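Local coordinates for protein FeoA (Thermococcus thioreducens, PDB 3E19) that probably takes part in iron uptake as a small metal-binding regulatory protein with an SH3-like beta-barrel, at residues Gly16-Ile21 and Met34-Gly39. Residues are numbered along the deposited sequence; the frame is centred on the assembly and turned at random.
Sequences GIVVNI and MGLTPG
Gly39 N donates a backbone hydrogen bond of 2.8 Å to Val18 O, with an N-H...O angle of 157°. The bond joins strand 15-21 of the small SH3-like beta-barrel to the loop that leads from helix 24-32 into strand 41-46, next to the backbone hydrogen bonds of Val18 with Ala40 and Gly16 with Ile42, where strands 15-21 and 41-46 run antiparallel. Val18 O also receives a CA-H...O contact from Pro38 CA at 3.4 Å, so two neighbouring residues of the loop meet one carbonyl oxygen. Gly39 suits its place because, with phi at 104°, a CB would be jammed against the carbonyl oxygen of Pro38.

The CB of Val18 is directed at the loop and lies 3.4 Å from Thr37 O. With CG1 anti to the backbone N (chi1 179°), that methyl rests on the same carbonyl, while CG2 meets Leu36 CD2 at 4.1 Å, the two side chains crossing at about a right angle. A branched, compact residue thus fits both the peptide and the leucine; an alanine here would probably leave Leu36 CD2 without this apolar neighbour and open a gap beside the Thr37 carbonyl. Leu36 reaches on to Leu31 of the helix and to Ile55, Val57 and Ile64, apolar surroundings that suit a buried leucine.

Val19 and Asn20 both face Met73 in a classic beta bulge on strand 15-21. The rigid ring of Pro38 sets its CB 3.9 Å from Val19 O, while its CD lies 4.3 Å from Ile21 CG1. Ile21 suits its place as an apolar side chain spanning from Leu31 and Arg28 of the helix to the loop backbone, where its terminal CD1 comes to 3.7 Å from Leu36 O.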
loop_
_atom_site.group_PDB
_atom_site.type_symbol
_atom_site.label_atom_id
_atom_site.label_comp_id
_atom_site.label_asym_id
_atom_site.label_seq_id
_atom_site.Cartn_x
_atom_site.Cartn_y
_atom_site.Cartn_z
ATOM N N GLY C 16 -1.582 2.544 31.126
ATOM C CA GLY C 16 -1.974 3.842 31.608
ATOM C C GLY C 16 -2.684 4.696 30.560
ATOM O O GLY C 16 -2.867 4.294 29.404
ATOM N N ILE C 17 -3.021 5.897 30.972
ATOM C CA ILE C 17 -3.736 6.863 30.144
ATOM C C ILE C 17 -2.825 8.055 29.975
ATOM O O ILE C 17 -2.321 8.607 30.961
ATOM C CB ILE C 17 -5.070 7.333 30.822
ATOM C CG1 ILE C 17 -5.970 6.175 31.139
ATOM C CG2 ILE C 17 -5.824 8.345 29.928
ATOM C CD1 ILE C 17 -7.105 6.539 32.140
ATOM N N VAL C 18 -2.622 8.493 28.745
ATOM C CA VAL C 18 -1.811 9.671 28.505
ATOM C C VAL C 18 -2.492 10.905 29.086
ATOM O O VAL C 18 -3.694 11.133 28.841
ATOM C CB VAL C 18 -1.583 9.920 26.998
ATOM C CG1 VAL C 18 -0.750 11.171 26.797
ATOM C CG2 VAL C 18 -0.996 8.669 26.323
ATOM N N VAL C 19 -1.720 11.723 29.797
ATOM C CA VAL C 19 -2.272 12.894 30.466
ATOM C C VAL C 19 -1.740 14.159 29.834
ATOM O O VAL C 19 -2.459 15.136 29.801
ATOM C CB VAL C 19 -2.055 12.900 32.023
ATOM C CG1 VAL C 19 -2.859 11.782 32.660
ATOM C CG2 VAL C 19 -0.572 12.855 32.441
ATOM N N ASN C 20 -0.538 14.127 29.286
ATOM C CA ASN C 20 0.123 15.316 28.780
ATOM C C ASN C 20 1.227 14.947 27.825
ATOM O O ASN C 20 1.891 13.981 28.050
ATOM C CB ASN C 20 0.782 16.063 29.919
ATOM C CG ASN C 20 1.068 17.508 29.593
ATOM O OD1 ASN C 20 0.164 18.359 29.657
ATOM N ND2 ASN C 20 2.322 17.813 29.326
ATOM N N ILE C 21 1.412 15.736 26.785
ATOM C CA ILE C 21 2.531 15.611 25.892
ATOM C C ILE C 21 3.410 16.834 26.140
ATOM O O ILE C 21 2.924 17.943 26.025
ATOM C CB ILE C 21 2.051 15.651 24.417
ATOM C CG1 ILE C 21 1.061 14.536 24.122
ATOM C CG2 ILE C 21 3.248 15.590 23.466
ATOM C CD1 ILE C 21 1.519 13.136 24.536
ATOM N N MET C 34 1.292 7.890 16.586
ATOM C CA MET C 34 1.332 6.593 17.301
ATOM C C MET C 34 0.165 6.505 18.265
ATOM O O MET C 34 0.156 5.678 19.197
ATOM C CB MET C 34 2.644 6.437 18.066
ATOM C CG MET C 34 3.834 6.074 17.184
ATOM S SD MET C 34 5.414 6.000 18.123
ATOM C CE MET C 34 5.723 7.758 18.205
ATOM N N GLY C 35 -0.813 7.386 18.052
ATOM C CA GLY C 35 -2.011 7.445 18.892
ATOM C C GLY C 35 -1.770 8.103 20.249
ATOM O O GLY C 35 -2.664 8.098 21.105
ATOM N N LEU C 36 -0.574 8.677 20.464
ATOM C CA LEU C 36 -0.209 9.247 21.772
ATOM C C LEU C 36 -0.635 10.727 21.878
ATOM O O LEU C 36 0.068 11.653 21.441
ATOM C CB LEU C 36 1.260 9.015 22.063
ATOM C CG LEU C 36 1.697 7.565 22.095
ATOM C CD1 LEU C 36 3.235 7.443 22.067
ATOM C CD2 LEU C 36 1.059 6.873 23.310
ATOM N N THR C 37 -1.855 10.880 22.384
ATOM C CA THR C 37 -2.535 12.128 22.647
ATOM C C THR C 37 -3.266 11.959 24.007
ATOM O O THR C 37 -3.578 10.832 24.396
ATOM C CB THR C 37 -3.592 12.411 21.498
ATOM O OG1 THR C 37 -4.135 13.685 21.624
ATOM C CG2 THR C 37 -4.714 11.489 21.549
ATOM N N PRO C 38 -3.534 13.063 24.722
ATOM C CA PRO C 38 -4.243 12.911 25.977
ATOM C C PRO C 38 -5.537 12.133 25.897
ATOM O O PRO C 38 -6.382 12.362 25.023
ATOM C CB PRO C 38 -4.405 14.357 26.462
ATOM C CG PRO C 38 -3.232 15.023 25.920
ATOM C CD PRO C 38 -3.185 14.476 24.498
ATOM N N GLY C 39 -5.627 11.131 26.759
ATOM C CA GLY C 39 -6.786 10.278 26.915
ATOM C C GLY C 39 -6.644 8.914 26.304
ATOM O O GLY C 39 -7.373 8.028 26.633
#